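Local coordinates for protein porin (Acinetobacter baumannii AB307-0294, PDB 5DL7) that probably forms a channel through the outer membrane, as a beta-barrel porin of the OprD family that lets small solutes into the cell, at residues R28-R34 and P138-F142; P143-R147 and L296-E300; T178-T182 and A193-F198; R387-Y393 and A406-N412. One frame throughout, in Å; residues are numbered along the deposited sequence.

The four contacts illustrate how one barrel uses different chemistry on its wall and on the loops that fold against it. Contact 4 is the wall itself, two neighbouring strands in full antiparallel register; contact 1 starts from the next strand, 22-36, and presses the loop 138-142 on it. Both are partly buried, and they meet through the salt bridge of Arg-34 with Glu-408. Contact 2, nearest the centre of the chain and largely buried, joins 143-147, with its short strand 145-147, to the loop 296-300 by an amide and an aromatic ring. Contact 3, a short hairpin, mostly buried, with Asp-179, Thr-194 and Asp-196 exposed, relies mainly on backbone bonds and touches contact 2, but lies across the chain's centre from contact 4.

Contact 1 (R28-R34 and P138-F142); sequences RNFYFDR and PARLF. With C8E ((hydroxyethyloxy)tri(ethyloxy)octane), chain K.
Arg-28 turns the edge of its guanidinium to the loop 138-142 and gives NH1 to two carbonyls. Arg-140 O receives Arg-28 NH1 on a lone pair at 2.8 Å, whereas Leu-141 O, 3.0 Å from the same NH1, is met from above its carbonyl plane. Bends about CB-CG and CG-CD (chi2 -103°, chi3 -83°) fold the arginine back to this spot, and a water held by Arg-28 NH2 also donates to Pro-138 O and Arg-140 O.

Phe-30 comes in edge first: its CE2 lies 3.5 Å from Arg-140 O, and CZ approaches Ala-139 O, while Phe-30 CB touches Leu-141 CD1. Two residues further along the strand, Phe-32 sets CE2 over the centre of the Arg-140 guanidinium, 3.6 Å from Arg-140 CZ, with the two planes 31° apart. That guanidinium is fixed in rotation by NH1 bonding to Ala-139 O and NE to Ser-91 O. Beyond it Arg-34, whose main partner is Glu-408, shares a second water with Arg-140 NH2.

A loop folded back on the barrel wall, with arginines bonded to loop carbonyls at the junction, is consistent with the constricted pore of OprD-family porins.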
# COMPACT_ATOMS: atom_id res chain seq x y z
N ARG A 28 -8.53 16.03 -0.32
CA ARG A 28 -7.32 15.59 -1.08
C ARG A 28 -7.41 16.03 -2.51
O ARG A 28 -8.49 15.94 -3.10
CB ARG A 28 -7.29 14.06 -1.12
CG ARG A 28 -7.39 13.39 0.21
CD ARG A 28 -5.90 12.92 0.54
NE ARG A 28 -5.83 11.75 -0.14
CZ ARG A 28 -4.90 10.94 -0.75
NH1 ARG A 28 -5.52 9.97 -1.29
NH2 ARG A 28 -3.62 10.94 -0.87
N ASN A 29 -6.36 16.60 -3.05
CA ASN A 29 -6.24 16.92 -4.45
C ASN A 29 -5.00 16.09 -4.92
O ASN A 29 -3.97 16.15 -4.22
CB ASN A 29 -5.93 18.36 -4.56
CG ASN A 29 -5.96 18.81 -6.00
OD1 ASN A 29 -5.06 18.59 -6.73
ND2 ASN A 29 -7.06 19.33 -6.42
N PHE A 30 -5.20 15.27 -5.91
CA PHE A 30 -4.19 14.25 -6.36
C PHE A 30 -4.06 14.36 -7.91
O PHE A 30 -4.99 14.13 -8.61
CB PHE A 30 -4.71 12.95 -5.93
CG PHE A 30 -3.71 11.81 -5.89
CD1 PHE A 30 -2.63 11.66 -6.82
CD2 PHE A 30 -3.91 10.73 -4.99
CE1 PHE A 30 -1.71 10.61 -6.77
CE2 PHE A 30 -2.97 9.66 -4.91
CZ PHE A 30 -1.87 9.60 -5.80
N TYR A 31 -2.87 14.65 -8.37
CA TYR A 31 -2.56 14.55 -9.80
C TYR A 31 -1.60 13.39 -10.01
O TYR A 31 -0.62 13.27 -9.23
CB TYR A 31 -1.81 15.83 -10.22
CG TYR A 31 -1.34 15.82 -11.65
CD1 TYR A 31 -2.28 15.73 -12.70
CD2 TYR A 31 0.01 15.75 -11.98
CE1 TYR A 31 -1.87 15.72 -14.03
CE2 TYR A 31 0.43 15.70 -13.32
CZ TYR A 31 -0.54 15.71 -14.33
OH TYR A 31 -0.15 15.66 -15.63
N PHE A 32 -1.89 12.55 -10.99
CA PHE A 32 -1.11 11.32 -11.24
C PHE A 32 -0.80 11.31 -12.73
O PHE A 32 -1.68 11.49 -13.53
CB PHE A 32 -1.97 10.09 -10.92
CG PHE A 32 -1.29 8.75 -11.17
CD1 PHE A 32 -1.19 8.23 -12.46
CD2 PHE A 32 -0.78 8.00 -10.10
CE1 PHE A 32 -0.57 7.03 -12.71
CE2 PHE A 32 -0.17 6.76 -10.33
CZ PHE A 32 -0.04 6.30 -11.64
N ASP A 33 0.49 11.22 -13.03
CA ASP A 33 0.89 11.15 -14.48
C ASP A 33 1.96 10.10 -14.57
O ASP A 33 3.13 10.41 -14.25
CB ASP A 33 1.47 12.49 -14.83
CG ASP A 33 2.07 12.53 -16.34
OD1 ASP A 33 1.43 11.84 -17.19
OD2 ASP A 33 3.16 13.23 -16.57
N ARG A 34 1.70 8.97 -15.20
CA ARG A 34 2.74 7.98 -15.47
C ARG A 34 2.93 8.09 -17.05
O ARG A 34 2.16 7.59 -17.83
CB ARG A 34 2.29 6.63 -15.04
CG ARG A 34 3.25 5.48 -15.38
CD ARG A 34 2.82 4.14 -14.96
NE ARG A 34 2.88 4.05 -13.47
CZ ARG A 34 2.20 3.24 -12.71
NH1 ARG A 34 1.47 2.26 -13.20
NH2 ARG A 34 2.44 3.16 -11.38
N PRO A 138 -3.51 2.45 0.11
CA PRO A 138 -3.73 3.78 0.31
C PRO A 138 -3.19 4.66 -0.92
O PRO A 138 -3.26 5.89 -0.76
CB PRO A 138 -2.82 4.09 1.58
CG PRO A 138 -1.66 3.34 1.13
CD PRO A 138 -2.12 2.00 0.54
N ALA A 139 -2.79 4.05 -1.97
CA ALA A 139 -1.91 4.75 -2.96
C ALA A 139 -2.69 5.47 -4.04
O ALA A 139 -2.09 6.19 -4.83
CB ALA A 139 -1.05 3.70 -3.56
N ARG A 140 -4.05 5.50 -3.97
CA ARG A 140 -4.86 6.30 -4.89
C ARG A 140 -5.72 7.26 -4.14
O ARG A 140 -5.31 7.75 -3.05
CB ARG A 140 -5.48 5.44 -6.05
CG ARG A 140 -4.52 4.72 -6.94
CD ARG A 140 -3.68 5.62 -7.83
NE ARG A 140 -2.81 4.78 -8.63
CZ ARG A 140 -1.68 4.22 -8.29
NH1 ARG A 140 -1.15 4.37 -7.07
NH2 ARG A 140 -1.05 3.35 -9.09
N LEU A 141 -6.92 7.62 -4.59
CA LEU A 141 -7.63 8.64 -3.98
C LEU A 141 -8.22 8.20 -2.67
O LEU A 141 -8.32 8.97 -1.75
CB LEU A 141 -8.70 9.18 -4.93
CG LEU A 141 -9.43 10.42 -4.49
CD1 LEU A 141 -8.43 11.62 -4.52
CD2 LEU A 141 -10.65 10.79 -5.38
N PHE A 142 -8.82 7.03 -2.64
CA PHE A 142 -9.53 6.45 -1.50
C PHE A 142 -8.95 5.13 -1.17
O PHE A 142 -8.49 4.40 -2.02
CB PHE A 142 -11.04 6.24 -1.92
CG PHE A 142 -11.71 7.47 -2.30
CD1 PHE A 142 -11.70 8.62 -1.49
CD2 PHE A 142 -12.54 7.59 -3.41
CE1 PHE A 142 -12.33 9.82 -1.80
CE2 PHE A 142 -13.15 8.80 -3.69
CZ PHE A 142 -13.10 9.89 -2.87
O12 C8E K . -3.74 18.59 -16.15
C13 C8E K . -3.85 19.51 -15.08
C14 C8E K . -2.94 19.09 -13.94
O15 C8E K . -2.83 20.11 -12.95
C16 C8E K . -1.79 19.90 -11.96
C17 C8E K . -2.44 20.32 -10.67
O18 C8E K . -1.58 20.32 -9.53
C19 C8E K . -2.29 19.87 -8.36
C20 C8E K . -1.38 19.49 -7.19
O21 C8E K . -1.95 18.35 -6.42
O HOH W 1 -2.59 8.26 -1.76
O HOH W 2 1.23 1.22 -9.43

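Contact 2 (P143-R147 and L296-E300); sequences PQTYR and LSGTE. With C8E ((hydroxyethyloxy)tri(ethyloxy)octane), chain J.
Gln-144 and Tyr-146 both reach across to the loop 296-300, the first with an amide and the second with a phenol. The direct polar link is slight: Gln-144 NE2 to Ser-297 O is 2.8 Å, but the N-H points well off line (122°), so the bond is weak. CG trans to the backbone N (chi1 -172°) and an extended chain beyond it carry the amide that far. NE2 has a better partner in Gln-171 OE1, and Gln-144 OE1 accepts from Ser-137 N, so both ends of the amide are held.

A water adds a second polar route, 3.2 Å from Tyr-146 OH and 2.8 Å from Ser-297 OG.

Van der Waals contacts make up the rest. Tyr-146 slants across Leu-296, with CZ 4.2 Å from Leu-296 CD1 and OH against both CB and CD1 of that leucine; both side chains also touch Ile-134. Thr-299 stands roughly at right angles to Gln-144, its CB 3.7 Å from Gln-144 OE1, while its own hydroxyl is bonded to Phe-135 O. Gly-298, at positive phi (78°), leaves room beside the amide.

For the buried amide of Gln-144, then, the weak bond to Ser-297 supplements those with Gln-171 and Ser-137.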
# COMPACT_ATOMS: atom_id res chain seq x y z
N PRO A 143 -9.12 4.67 0.08
CA PRO A 143 -8.60 3.36 0.50
C PRO A 143 -9.41 2.22 -0.11
O PRO A 143 -10.59 2.35 -0.23
CB PRO A 143 -8.87 3.36 2.04
CG PRO A 143 -9.84 4.37 2.33
CD PRO A 143 -9.69 5.43 1.20
N GLN A 144 -8.74 1.17 -0.47
CA GLN A 144 -9.35 -0.17 -0.65
C GLN A 144 -10.01 -0.61 0.62
O GLN A 144 -9.46 -0.41 1.73
CB GLN A 144 -8.27 -1.07 -1.12
CG GLN A 144 -8.68 -2.41 -1.53
CD GLN A 144 -7.41 -3.28 -1.72
OE1 GLN A 144 -6.46 -3.18 -0.92
NE2 GLN A 144 -7.45 -4.17 -2.65
N THR A 145 -11.23 -1.20 0.49
CA THR A 145 -11.86 -1.72 1.65
C THR A 145 -12.32 -3.17 1.39
O THR A 145 -12.47 -3.59 0.29
CB THR A 145 -13.03 -0.90 2.27
OG1 THR A 145 -14.18 -0.89 1.42
CG2 THR A 145 -12.59 0.59 2.59
N TYR A 146 -12.56 -3.87 2.49
CA TYR A 146 -13.07 -5.30 2.43
C TYR A 146 -14.28 -5.42 3.32
O TYR A 146 -14.44 -4.67 4.27
CB TYR A 146 -11.95 -6.27 2.91
CG TYR A 146 -10.89 -6.44 1.96
CD1 TYR A 146 -9.80 -5.60 1.91
CD2 TYR A 146 -10.88 -7.51 1.08
CE1 TYR A 146 -8.77 -5.73 0.99
CE2 TYR A 146 -9.85 -7.72 0.19
CZ TYR A 146 -8.74 -6.80 0.14
OH TYR A 146 -7.75 -7.09 -0.76
N ARG A 147 -15.17 -6.40 3.05
CA ARG A 147 -16.31 -6.65 3.85
C ARG A 147 -16.21 -7.97 4.49
O ARG A 147 -15.81 -8.89 3.84
CB ARG A 147 -17.59 -6.70 2.93
CG ARG A 147 -18.57 -5.83 3.47
CD ARG A 147 -19.75 -5.63 2.45
NE ARG A 147 -19.98 -4.19 2.23
CZ ARG A 147 -20.96 -3.78 1.41
NH1 ARG A 147 -21.57 -4.71 0.65
NH2 ARG A 147 -21.22 -2.50 1.28
N LEU A 296 -3.09 -9.97 -2.84
CA LEU A 296 -4.49 -9.64 -3.20
C LEU A 296 -4.55 -8.63 -4.31
O LEU A 296 -3.69 -7.75 -4.46
CB LEU A 296 -5.28 -9.24 -1.95
CG LEU A 296 -5.51 -10.40 -1.03
CD1 LEU A 296 -5.96 -9.88 0.36
CD2 LEU A 296 -6.63 -11.32 -1.47
N SER A 297 -5.63 -8.68 -5.05
CA SER A 297 -5.92 -7.71 -6.13
C SER A 297 -6.01 -6.29 -5.57
O SER A 297 -6.50 -6.04 -4.43
CB SER A 297 -7.24 -8.10 -6.86
OG SER A 297 -8.35 -8.06 -5.94
N GLY A 298 -5.75 -5.35 -6.47
CA GLY A 298 -6.03 -3.92 -6.24
C GLY A 298 -5.06 -3.13 -5.37
O GLY A 298 -5.36 -2.01 -4.87
N THR A 299 -3.91 -3.77 -5.13
CA THR A 299 -2.95 -3.23 -4.12
C THR A 299 -1.46 -3.49 -4.60
O THR A 299 -1.29 -4.09 -5.63
CB THR A 299 -3.25 -3.74 -2.70
OG1 THR A 299 -2.55 -2.84 -1.68
CG2 THR A 299 -2.96 -5.09 -2.59
N GLU A 300 -0.62 -2.82 -3.86
CA GLU A 300 0.81 -2.87 -4.07
C GLU A 300 1.33 -4.13 -3.49
O GLU A 300 0.80 -4.77 -2.56
CB GLU A 300 1.46 -1.60 -3.40
CG GLU A 300 1.17 -0.32 -4.22
CD GLU A 300 -0.36 0.13 -4.22
OE1 GLU A 300 -0.91 0.11 -3.04
OE2 GLU A 300 -0.77 0.49 -5.36
C10 C8E J . -19.07 -12.07 6.56
C11 C8E J . -19.68 -10.80 5.92
O12 C8E J . -20.36 -10.00 6.92
C13 C8E J . -20.38 -8.53 6.80
C14 C8E J . -21.26 -7.83 5.71
O15 C8E J . -21.21 -6.41 6.03
C16 C8E J . -21.94 -5.36 5.39
C17 C8E J . -21.73 -3.94 6.00
O18 C8E J . -22.21 -4.25 7.31
C19 C8E J . -22.16 -3.22 8.25
C20 C8E J . -22.63 -4.00 9.50
O21 C8E J . -22.96 -3.03 10.46
O HOH W 3 -8.93 -8.74 -3.28

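Contact 3 (T178-T182 and A193-F198); sequences TDVGT and ATTDSF
Val-180 and Thr-195 are joined through the backbone, Thr-195 N donating to Val-180 O at 2.9 Å. Two residues on, Thr-182 N bonds to Ala-193 O over 3.0 Å. The return bond from Ala-193 N to Thr-182 O is long and weak.

Between the two good bonds, Gly-181 faces Thr-194 in an antiparallel non-hydrogen-bonded pair whose CA atoms are 4.0 Å apart. That closeness is possible because Gly-181 carries no side chain to come between the strands. Here CA-H...O contacts take over: Thr-194 CA lies 3.2 Å from Val-180 O, and Gly-181 CA is equally near Ala-193 O. The motif is a short beta hairpin, within the long connection between barrel strands 159-170 and 198-206; Gly-181 also bonds to Ser-297 in another loop.

Side-chain contacts flank the backbone ladder. On the solvent-exposed side, where Asp-179 and Thr-194 lie, Asp-179 sets its CB against Thr-194 CB (3.7 Å) and against Thr-195 O. Val-180 turns its CG2 branch to the second segment: with CG1 trans to the carbonyl carbon (chi1 -56°), CG2 is left to approach the other chain, 4.1 Å from Thr-195 CG2, and it also reaches Ser-197 C and Phe-198 CB. Leu-219 of strand 210-219 touches both Val-180 and Thr-195.

Two polar ends find partners outside the pair. Thr-195 OG1 bonds to Lys-220 O, and the carboxylate of Asp-196 forms a salt bridge with Lys-220 NZ.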
# COMPACT_ATOMS: atom_id res chain seq x y z
N THR A 178 -16.84 -6.32 -5.06
CA THR A 178 -16.61 -7.38 -6.01
C THR A 178 -15.95 -8.54 -5.22
O THR A 178 -15.61 -8.41 -4.02
CB THR A 178 -15.78 -6.92 -7.17
OG1 THR A 178 -14.51 -6.31 -6.74
CG2 THR A 178 -16.47 -5.79 -8.05
N ASP A 179 -15.77 -9.68 -5.85
CA ASP A 179 -15.16 -10.81 -5.14
C ASP A 179 -13.66 -10.57 -4.90
O ASP A 179 -12.90 -9.98 -5.75
CB ASP A 179 -15.37 -12.11 -5.93
CG ASP A 179 -16.82 -12.59 -5.89
OD1 ASP A 179 -17.67 -12.09 -5.18
OD2 ASP A 179 -17.09 -13.48 -6.61
N VAL A 180 -13.20 -11.07 -3.78
CA VAL A 180 -11.76 -11.03 -3.50
C VAL A 180 -11.00 -11.93 -4.54
O VAL A 180 -11.54 -12.86 -5.11
CB VAL A 180 -11.42 -11.46 -2.02
CG1 VAL A 180 -12.21 -10.58 -1.06
CG2 VAL A 180 -11.92 -12.90 -1.70
N GLY A 181 -9.76 -11.65 -4.71
CA GLY A 181 -8.93 -12.39 -5.63
C GLY A 181 -7.60 -11.78 -5.87
O GLY A 181 -7.07 -11.10 -5.01
N THR A 182 -7.01 -12.06 -7.03
CA THR A 182 -5.67 -11.65 -7.40
C THR A 182 -5.68 -10.97 -8.74
O THR A 182 -6.55 -11.27 -9.58
CB THR A 182 -4.67 -12.85 -7.57
OG1 THR A 182 -5.29 -13.83 -8.45
CG2 THR A 182 -4.49 -13.50 -6.27
N ALA A 193 -7.84 -14.16 -10.94
CA ALA A 193 -8.94 -14.95 -10.51
C ALA A 193 -9.63 -14.37 -9.31
O ALA A 193 -9.07 -13.63 -8.55
CB ALA A 193 -8.51 -16.36 -10.14
N THR A 194 -10.87 -14.77 -9.14
CA THR A 194 -11.60 -14.35 -7.96
C THR A 194 -12.09 -15.60 -7.24
O THR A 194 -12.22 -16.72 -7.77
CB THR A 194 -12.75 -13.40 -8.22
OG1 THR A 194 -13.65 -14.12 -9.05
CG2 THR A 194 -12.33 -12.11 -8.93
N THR A 195 -12.52 -15.39 -6.01
CA THR A 195 -13.02 -16.47 -5.18
C THR A 195 -13.96 -15.98 -4.11
O THR A 195 -14.18 -14.78 -4.01
CB THR A 195 -11.74 -17.26 -4.58
OG1 THR A 195 -12.16 -18.51 -4.04
CG2 THR A 195 -11.05 -16.41 -3.56
N ASP A 196 -14.45 -16.84 -3.27
CA ASP A 196 -15.40 -16.28 -2.39
C ASP A 196 -14.99 -15.98 -0.99
O ASP A 196 -15.89 -15.63 -0.18
CB ASP A 196 -16.60 -17.00 -2.35
CG ASP A 196 -16.42 -18.34 -2.02
OD1 ASP A 196 -15.48 -18.73 -1.40
OD2 ASP A 196 -17.28 -19.09 -2.62
N SER A 197 -13.75 -16.28 -0.64
CA SER A 197 -13.35 -15.90 0.70
C SER A 197 -11.85 -15.89 0.91
O SER A 197 -11.10 -16.50 0.19
CB SER A 197 -14.13 -16.73 1.70
OG SER A 197 -13.49 -17.96 1.79
N PHE A 198 -11.45 -15.12 1.94
CA PHE A 198 -10.07 -14.95 2.30
C PHE A 198 -10.09 -14.91 3.86
O PHE A 198 -10.93 -14.23 4.47
CB PHE A 198 -9.50 -13.68 1.75
CG PHE A 198 -8.11 -13.33 2.23
CD1 PHE A 198 -8.00 -12.55 3.36
CD2 PHE A 198 -6.93 -13.82 1.66
CE1 PHE A 198 -6.75 -12.33 3.93
CE2 PHE A 198 -5.65 -13.42 2.15
CZ PHE A 198 -5.57 -12.67 3.30

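Contact 4 (R387-Y393 and A406-N412); sequences RARFSHY and ANETRLN. With C8E ((hydroxyethyloxy)tri(ethyloxy)octane), chain K.
A first torsion that leaves CG trans to the carbonyl carbon (chi1 -77°) and a bend at chi3 (-71°) fold Arg-389 across to Arg-410 and Asn-412 on the neighbouring strand. Its guanidinium is sandwiched: Arg-410 CD lies over the centre of one face, 3.8 Å from Arg-389 CZ, and NH1 of Arg-387, which forms a salt bridge with Asp-371, over the opposite one. At the edge, Arg-389 NH2 gives an almost straight bond (164°) to Asn-412 OD1 at 2.9 Å, and a water bridges Arg-389 NE to the same oxygen and to Arg-410 O. The guanidiniums of Arg-389 and Arg-410 stand steeply to each other, their NH1 atoms 3.8 Å apart; another water accepts from Arg-389 NH2 and Arg-410 NH1. Arg-410 also grips Glu-408 side-on, NE and NH2 both reaching OE2, while Glu-408 OE1 pairs with Arg-34.

The other face is less charged. Ala-388 CB meets Leu-411 CD2 at 3.6 Å, Phe-390 runs beside Thr-409, and His-392 ND1 donates to Asn-407 OD1 at 2.9 Å. Regular antiparallel backbone bonds join the strands beneath.

Waters, amide and carboxylate among the arginines probably offset the closeness of like charges, consistent with the basic ladder lining OprD-family channels.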
# COMPACT_ATOMS: atom_id res chain seq x y z
N ARG A 387 2.85 17.24 -1.28
CA ARG A 387 3.89 16.31 -1.62
C ARG A 387 4.05 16.27 -3.07
O ARG A 387 3.05 16.33 -3.84
CB ARG A 387 3.54 14.98 -1.00
CG ARG A 387 4.58 13.94 -1.04
CD ARG A 387 3.99 12.65 -0.47
NE ARG A 387 5.00 11.64 -0.32
CZ ARG A 387 4.68 10.39 0.14
NH1 ARG A 387 3.37 10.05 0.33
NH2 ARG A 387 5.63 9.48 0.27
N ALA A 388 5.31 16.06 -3.46
CA ALA A 388 5.63 15.81 -4.85
C ALA A 388 6.62 14.64 -4.98
O ALA A 388 7.60 14.58 -4.24
CB ALA A 388 6.25 17.05 -5.49
N ARG A 389 6.22 13.69 -5.79
CA ARG A 389 6.96 12.48 -6.02
C ARG A 389 7.21 12.35 -7.51
O ARG A 389 6.31 12.51 -8.35
CB ARG A 389 6.24 11.28 -5.51
CG ARG A 389 6.33 11.11 -3.98
CD ARG A 389 5.42 9.94 -3.48
NE ARG A 389 4.04 10.36 -3.61
CZ ARG A 389 3.00 9.52 -3.42
NH1 ARG A 389 3.28 8.23 -3.09
NH2 ARG A 389 1.73 9.94 -3.47
N PHE A 390 8.44 11.91 -7.81
CA PHE A 390 8.88 11.66 -9.21
C PHE A 390 9.65 10.34 -9.30
O PHE A 390 10.52 10.09 -8.47
CB PHE A 390 9.79 12.75 -9.66
CG PHE A 390 9.26 14.11 -9.55
CD1 PHE A 390 8.44 14.66 -10.65
CD2 PHE A 390 9.51 14.92 -8.40
CE1 PHE A 390 7.87 15.99 -10.41
CE2 PHE A 390 8.95 16.23 -8.24
CZ PHE A 390 8.18 16.74 -9.27
N SER A 391 9.40 9.56 -10.31
CA SER A 391 10.05 8.29 -10.54
C SER A 391 10.52 8.29 -12.04
O SER A 391 9.70 8.43 -12.91
CB SER A 391 9.15 7.18 -10.27
OG SER A 391 9.55 5.94 -10.85
N HIS A 392 11.78 8.00 -12.26
CA HIS A 392 12.25 7.68 -13.60
C HIS A 392 12.47 6.14 -13.51
O HIS A 392 13.41 5.66 -12.88
CB HIS A 392 13.65 8.37 -13.87
CG HIS A 392 14.32 7.92 -15.20
ND1 HIS A 392 13.64 7.77 -16.37
CD2 HIS A 392 15.60 7.50 -15.48
CE1 HIS A 392 14.47 7.38 -17.35
NE2 HIS A 392 15.65 7.17 -16.82
N TYR A 393 11.67 5.47 -14.29
CA TYR A 393 11.59 4.01 -14.30
C TYR A 393 11.90 3.46 -15.68
O TYR A 393 11.36 3.92 -16.71
CB TYR A 393 10.17 3.58 -13.84
CG TYR A 393 9.99 2.08 -13.95
CD1 TYR A 393 10.60 1.20 -13.10
CD2 TYR A 393 9.14 1.60 -14.98
CE1 TYR A 393 10.43 -0.20 -13.29
CE2 TYR A 393 9.00 0.22 -15.17
CZ TYR A 393 9.60 -0.64 -14.29
OH TYR A 393 9.48 -2.08 -14.50
N ALA A 406 8.74 4.59 -17.86
CA ALA A 406 7.90 5.75 -17.68
C ALA A 406 8.62 6.77 -16.86
O ALA A 406 9.47 6.46 -16.00
CB ALA A 406 6.57 5.35 -17.05
N ASN A 407 8.20 8.00 -16.99
CA ASN A 407 8.53 9.04 -16.04
C ASN A 407 7.20 9.42 -15.34
O ASN A 407 6.20 9.85 -15.98
CB ASN A 407 9.04 10.26 -16.76
CG ASN A 407 10.40 10.04 -17.38
OD1 ASN A 407 11.24 9.39 -16.87
ND2 ASN A 407 10.61 10.64 -18.45
N GLU A 408 7.17 9.12 -14.03
CA GLU A 408 5.91 9.13 -13.27
C GLU A 408 5.99 10.31 -12.28
O GLU A 408 7.06 10.49 -11.61
CB GLU A 408 5.71 7.83 -12.56
CG GLU A 408 4.50 7.76 -11.67
CD GLU A 408 4.13 6.36 -11.12
OE1 GLU A 408 4.56 5.37 -11.74
OE2 GLU A 408 3.38 6.35 -10.12
N THR A 409 4.94 11.11 -12.18
CA THR A 409 4.87 12.21 -11.26
C THR A 409 3.53 12.01 -10.44
O THR A 409 2.53 11.59 -10.98
CB THR A 409 4.65 13.52 -12.07
OG1 THR A 409 5.83 13.74 -12.84
CG2 THR A 409 4.44 14.61 -11.12
N ARG A 410 3.59 12.16 -9.14
CA ARG A 410 2.38 12.21 -8.31
C ARG A 410 2.50 13.51 -7.49
O ARG A 410 3.49 13.78 -6.87
CB ARG A 410 2.26 11.03 -7.30
CG ARG A 410 2.21 9.69 -7.97
CD ARG A 410 2.13 8.50 -6.93
NE ARG A 410 2.30 7.25 -7.67
CZ ARG A 410 2.23 6.06 -7.10
NH1 ARG A 410 1.93 5.95 -5.84
NH2 ARG A 410 2.60 5.03 -7.77
N LEU A 411 1.44 14.34 -7.50
CA LEU A 411 1.36 15.55 -6.71
C LEU A 411 0.13 15.47 -5.81
O LEU A 411 -0.93 15.07 -6.28
CB LEU A 411 1.24 16.75 -7.61
CG LEU A 411 2.37 16.93 -8.66
CD1 LEU A 411 2.02 18.15 -9.62
CD2 LEU A 411 3.76 17.04 -8.07
N ASN A 412 0.33 15.76 -4.57
CA ASN A 412 -0.69 15.72 -3.55
C ASN A 412 -0.81 16.95 -2.77
O ASN A 412 0.21 17.50 -2.24
CB ASN A 412 -0.45 14.55 -2.55
CG ASN A 412 -0.34 13.19 -3.24
OD1 ASN A 412 0.71 12.69 -3.67
ND2 ASN A 412 -1.53 12.57 -3.44
O12 C8E K . -3.74 18.59 -16.15
C13 C8E K . -3.85 19.51 -15.08
C14 C8E K . -2.94 19.09 -13.94
O15 C8E K . -2.83 20.11 -12.95
C16 C8E K . -1.79 19.90 -11.96
C17 C8E K . -2.44 20.32 -10.67
O18 C8E K . -1.58 20.32 -9.53
C19 C8E K . -2.29 19.87 -8.36
C20 C8E K . -1.38 19.49 -7.19
O21 C8E K . -1.95 18.35 -6.42
O HOH W 4 3.32 13.06 -4.06
O HOH W 5 0.22 7.40 -3.95